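Local structure of group 3 allergen SMIPP-S YvT004A06 (3H7T) at residues M93-K96 with T101-K104; P108-D113 with Y220-K225. The protein is a scabies mite paralogue of trypsin-like serine proteases, probably inactivated and therefore unlikely to cleave peptides as its relatives do. One frame throughout, in Å; residues are numbered along the deposited sequence.

Contact 1: M93-K96 with T101-K104; sequences MPIK and TTKK
In both I95 and T102 the CG2 methyl lies anti to the backbone N (chi1 of CG1 in I95 is -60°, of OG1 in T102 -45°), and these torsions turn the two methyls to face each other. I95 CG2 meets T102 CG2 at 3.6 Å; the side chains cross at about a right angle and touch through one methyl each. The same rotation sets T102 OG1 beside its own backbone N, where it makes a weak hydrogen bond of 3.3 Å with T101 OG1. A beta-branched threonine suits this place, since it offers its methyl to I95 and its hydroxyl to T101 OG1, while I95, buried, suits the apolar wall. Both segments belong to the long connection that leaves the last strand, 87-91, of the six-stranded N-terminal barrel of this trypsin-like fold. Here the connection bends over the barrel wall, and I95 and T102 both rest on I30 of strand 26-30 and on Y55 of strand 51-55. The backbone of K96 completes the contact, its O lying 3.8 Å from T102 CB, a van der Waals approach without a hydrogen bond, while its long, exposed side chain leads away and can send its amine to solvent. K96 N is bonded to the hydroxyl of Y55, and the carboxylate oxygen D98 OD1 accepts from both T101 N and T102 N, linking the loop between the segments to the start of 101-104.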
loop_
_atom_site.group_PDB
_atom_site.type_symbol
_atom_site.label_atom_id
_atom_site.label_comp_id
_atom_site.label_asym_id
_atom_site.label_seq_id
_atom_site.Cartn_x
_atom_site.Cartn_y
_atom_site.Cartn_z
ATOM N N MET A 93 11.666 17.668 -0.962
ATOM C CA MET A 93 10.920 18.918 -0.938
ATOM C C MET A 93 9.477 18.609 -0.533
ATOM O O MET A 93 9.019 17.482 -0.715
ATOM C CB MET A 93 10.959 19.591 -2.316
ATOM C CG MET A 93 12.360 19.853 -2.855
ATOM N N PRO A 94 8.757 19.602 0.024
ATOM C CA PRO A 94 7.375 19.358 0.441
ATOM C C PRO A 94 6.437 19.055 -0.725
ATOM O O PRO A 94 6.590 19.604 -1.812
ATOM C CB PRO A 94 6.972 20.674 1.116
ATOM C CG PRO A 94 8.256 21.311 1.506
ATOM C CD PRO A 94 9.212 20.949 0.422
ATOM N N ILE A 95 5.483 18.164 -0.485
ATOM C CA ILE A 95 4.459 17.836 -1.465
ATOM C C ILE A 95 3.435 18.970 -1.495
ATOM O O ILE A 95 2.939 19.399 -0.448
ATOM C CB ILE A 95 3.766 16.484 -1.124
ATOM C CG1 ILE A 95 4.795 15.349 -1.100
ATOM C CG2 ILE A 95 2.651 16.175 -2.116
ATOM C CD1 ILE A 95 4.279 14.037 -0.517
ATOM N N LYS A 96 3.128 19.453 -2.695
ATOM C CA LYS A 96 2.187 20.558 -2.862
ATOM C C LYS A 96 0.733 20.092 -2.785
ATOM O O LYS A 96 0.124 19.743 -3.803
ATOM C CB LYS A 96 2.450 21.306 -4.174
ATOM C CG LYS A 96 3.727 22.135 -4.179
ATOM C CD LYS A 96 3.875 22.934 -5.472
ATOM C CE LYS A 96 3.014 24.195 -5.469
ATOM N NZ LYS A 96 2.981 24.845 -6.815
ATOM N N THR A 101 -6.289 17.116 -6.215
ATOM C CA THR A 101 -5.593 15.960 -6.772
ATOM C C THR A 101 -4.532 15.441 -5.810
ATOM O O THR A 101 -4.014 14.342 -5.989
ATOM C CB THR A 101 -4.917 16.299 -8.125
ATOM O OG1 THR A 101 -3.811 17.183 -7.903
ATOM C CG2 THR A 101 -5.907 16.947 -9.092
ATOM N N THR A 102 -4.200 16.242 -4.799
ATOM C CA THR A 102 -3.150 15.888 -3.854
ATOM C C THR A 102 -3.559 16.268 -2.430
ATOM O O THR A 102 -3.615 17.455 -2.090
ATOM C CB THR A 102 -1.797 16.543 -4.230
ATOM O OG1 THR A 102 -1.561 16.399 -5.638
ATOM C CG2 THR A 102 -0.660 15.887 -3.476
ATOM N N LYS A 103 -3.857 15.252 -1.614
ATOM C CA LYS A 103 -4.343 15.446 -0.238
ATOM C C LYS A 103 -3.752 14.404 0.698
ATOM O O LYS A 103 -3.467 13.282 0.283
ATOM C CB LYS A 103 -5.876 15.339 -0.166
ATOM C CG LYS A 103 -6.645 16.321 -1.046
ATOM C CD LYS A 103 -8.153 16.071 -1.019
ATOM C CE LYS A 103 -8.814 16.610 0.240
ATOM N NZ LYS A 103 -10.275 16.316 0.243
ATOM N N LYS A 104 -3.601 14.758 1.974
ATOM C CA LYS A 104 -3.182 13.770 2.963
ATOM C C LYS A 104 -4.353 12.894 3.404
ATOM O O LYS A 104 -5.506 13.335 3.418
ATOM C CB LYS A 104 -2.464 14.415 4.164
ATOM C CG LYS A 104 -3.241 15.476 4.920
ATOM C CD LYS A 104 -2.428 15.987 6.112
ATOM C CE LYS A 104 -3.025 17.242 6.714
ATOM N NZ LYS A 104 -2.628 18.461 5.950
#

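Contact 2: P108-D113 with Y220-K225; sequences PSLLYD and YVLDIK. With ZN (zinc ion), chain G.
Apolar contact joins P108 and L110 to V221 and L222, on the first turn of the C-terminal helix 221-228. In this trypsin-like fold that helix follows the last strand of the second sheet, and the loop that carries 108-113 links the N-terminal barrel to that sheet. V221 points toward the loop, and its CG2, anti to the carbonyl carbon, reaches the ring of P108 with 3.9 Å to CG, the two side chains sliding past each other in opposite directions. The same methyl lies 3.5 Å from P108 O, and a short, beta-branched valine suits the place, since one methyl meets both ring and carbonyl. Farther out, L110 CD1 touches L222 CG at 3.9 Å. L110 can reach it because its CG stands anti to the backbone N (chi1 176°); both leucines are largely exposed and also touch crystal neighbours.

Hydrogen bonds shape each side separately, none crossing between them. S109 to Y112 form a type II beta turn closed by Y112 N to S109 O, with L111 at its third position in a left-handed conformation (phi 59°). On the other side Y220 is the N-cap residue, and I224 N to Y220 O, 2.9 Å, opens the helical pattern. The far end of the loop segment is tied by Y112 OH to Q192 OE1 of strand 189-192, and by a salt bridge from D113 OD1 to R149 NH2 of helix 149-157.

Metal coordination adds a polar site on the helix. D223, whose anionic carboxylate is a common zinc ligand, binds a zinc ion through OD2 at 1.9 Å; OD1 stays 2.9 Å from the zinc, making the carboxylate monodentate, and a water oxygen is a second ligand at 1.9 Å.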
loop_
_atom_site.group_PDB
_atom_site.type_symbol
_atom_site.label_atom_id
_atom_site.label_comp_id
_atom_site.label_asym_id
_atom_site.label_seq_id
_atom_site.Cartn_x
_atom_site.Cartn_y
_atom_site.Cartn_z
ATOM N N PRO A 108 -5.641 5.832 11.148
ATOM C CA PRO A 108 -6.744 5.279 11.921
ATOM C C PRO A 108 -6.420 5.324 13.418
ATOM O O PRO A 108 -5.276 5.585 13.782
ATOM C CB PRO A 108 -6.763 3.823 11.465
ATOM C CG PRO A 108 -5.332 3.509 11.251
ATOM C CD PRO A 108 -4.766 4.765 10.623
ATOM N N SER A 109 -7.411 5.027 14.255
ATOM C CA SER A 109 -7.216 4.896 15.702
ATOM C C SER A 109 -6.357 3.671 16.022
ATOM O O SER A 109 -6.232 2.743 15.198
ATOM C CB SER A 109 -8.567 4.793 16.409
ATOM O OG SER A 109 -9.298 3.678 15.925
ATOM N N LEU A 110 -5.762 3.672 17.213
ATOM C CA LEU A 110 -4.842 2.617 17.612
ATOM C C LEU A 110 -5.480 1.240 17.513
ATOM O O LEU A 110 -6.603 1.033 17.975
ATOM C CB LEU A 110 -4.314 2.850 19.031
ATOM C CG LEU A 110 -3.401 1.760 19.610
ATOM C CD1 LEU A 110 -2.035 1.729 18.919
ATOM C CD2 LEU A 110 -3.241 1.954 21.109
ATOM N N LEU A 111 -4.743 0.318 16.900
ATOM C CA LEU A 111 -5.162 -1.071 16.731
ATOM C C LEU A 111 -6.471 -1.266 15.952
ATOM O O LEU A 111 -7.112 -2.313 16.065
ATOM C CB LEU A 111 -5.174 -1.808 18.079
ATOM C CG LEU A 111 -3.806 -2.084 18.724
ATOM C CD1 LEU A 111 -3.992 -2.564 20.158
ATOM C CD2 LEU A 111 -2.999 -3.102 17.925
ATOM N N TYR A 112 -6.844 -0.281 15.138
ATOM C CA TYR A 112 -8.001 -0.429 14.253
ATOM C C TYR A 112 -7.901 -1.733 13.454
ATOM O O TYR A 112 -6.828 -2.080 12.942
ATOM C CB TYR A 112 -8.139 0.763 13.303
ATOM C CG TYR A 112 -9.428 0.722 12.511
ATOM C CD1 TYR A 112 -10.604 1.261 13.032
ATOM C CD2 TYR A 112 -9.484 0.106 11.258
ATOM C CE1 TYR A 112 -11.796 1.206 12.319
ATOM C CE2 TYR A 112 -10.667 0.037 10.543
ATOM C CZ TYR A 112 -11.816 0.596 11.070
ATOM O OH TYR A 112 -12.988 0.537 10.359
ATOM N N ASP A 113 -9.010 -2.463 13.375
ATOM C CA ASP A 113 -9.033 -3.746 12.677
ATOM C C ASP A 113 -10.330 -3.861 11.886
ATOM O O ASP A 113 -11.399 -4.024 12.482
ATOM C CB ASP A 113 -8.890 -4.906 13.682
ATOM C CG ASP A 113 -8.486 -6.236 13.015
ATOM O OD1 ASP A 113 -8.185 -6.266 11.798
ATOM O OD2 ASP A 113 -8.465 -7.266 13.725
ATOM N N TYR A 220 0.293 -0.435 13.718
ATOM C CA TYR A 220 1.591 0.210 13.632
ATOM C C TYR A 220 1.538 1.739 13.778
ATOM O O TYR A 220 2.536 2.414 13.513
ATOM C CB TYR A 220 2.260 -0.177 12.300
ATOM C CG TYR A 220 2.555 -1.654 12.164
ATOM C CD1 TYR A 220 3.699 -2.208 12.737
ATOM C CD2 TYR A 220 1.705 -2.495 11.446
ATOM C CE1 TYR A 220 3.986 -3.560 12.611
ATOM C CE2 TYR A 220 1.991 -3.856 11.304
ATOM C CZ TYR A 220 3.133 -4.374 11.894
ATOM O OH TYR A 220 3.439 -5.702 11.785
ATOM N N VAL A 221 0.391 2.274 14.214
ATOM C CA VAL A 221 0.178 3.736 14.308
ATOM C C VAL A 221 1.184 4.454 15.230
ATOM O O VAL A 221 1.595 5.578 14.942
ATOM C CB VAL A 221 -1.299 4.087 14.700
ATOM C CG1 VAL A 221 -1.439 5.532 15.202
ATOM C CG2 VAL A 221 -2.232 3.851 13.522
ATOM N N LEU A 222 1.571 3.794 16.322
ATOM C CA LEU A 222 2.598 4.309 17.232
ATOM C C LEU A 222 3.942 4.414 16.528
ATOM O O LEU A 222 4.670 5.396 16.694
ATOM C CB LEU A 222 2.755 3.399 18.454
ATOM C CG LEU A 222 1.550 3.099 19.350
ATOM C CD1 LEU A 222 1.866 1.909 20.239
ATOM C CD2 LEU A 222 1.140 4.314 20.175
ATOM N N ASP A 223 4.272 3.387 15.749
ATOM C CA ASP A 223 5.496 3.397 14.963
ATOM C C ASP A 223 5.477 4.498 13.904
ATOM O O ASP A 223 6.466 5.219 13.748
ATOM C CB ASP A 223 5.725 2.036 14.318
ATOM C CG ASP A 223 5.878 0.934 15.336
ATOM O OD1 ASP A 223 6.982 0.810 15.906
ATOM O OD2 ASP A 223 4.893 0.195 15.570
ATOM N N ILE A 224 4.356 4.634 13.193
ATOM C CA ILE A 224 4.230 5.666 12.154
ATOM C C ILE A 224 4.396 7.061 12.758
ATOM O O ILE A 224 5.086 7.915 12.189
ATOM C CB ILE A 224 2.870 5.613 11.376
ATOM C CG1 ILE A 224 2.518 4.197 10.883
ATOM C CG2 ILE A 224 2.887 6.602 10.213
ATOM C CD1 ILE A 224 3.593 3.490 10.128
ATOM N N LYS A 225 3.765 7.276 13.913
ATOM C CA LYS A 225 3.828 8.565 14.597
ATOM C C LYS A 225 5.207 8.836 15.209
ATOM O O LYS A 225 5.631 9.989 15.294
ATOM C CB LYS A 225 2.712 8.679 15.641
ATOM C CG LYS A 225 1.340 8.862 15.008
ATOM C CD LYS A 225 0.222 8.915 16.037
ATOM C CE LYS A 225 -1.075 9.366 15.375
ATOM N NZ LYS A 225 -2.241 9.312 16.292
HETATM ZN ZN ZN G . 5.165 -1.377 16.642
HETATM O O HOH W 1 3.347 -2.057 16.666
#

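In the fold
From the N terminus, the chain first builds the six-stranded barrel, and after strand 87-91 it enters the long connection to strand 119-124. Contact 1 closes a short loop there, with four residues between its segments, and lies where the start of the connection packs on the barrel. Three residues later the same connection supplies 108-113, the first half of contact 2, whose partner arrives only after another 106 residues, on helix 221-228. The two contacts are therefore in series, neither nested nor crossed, with centres about 22 Å apart. Contact 1 is local to the barrel side, whereas contact 2 ties the interdomain connection to the C-terminal helix.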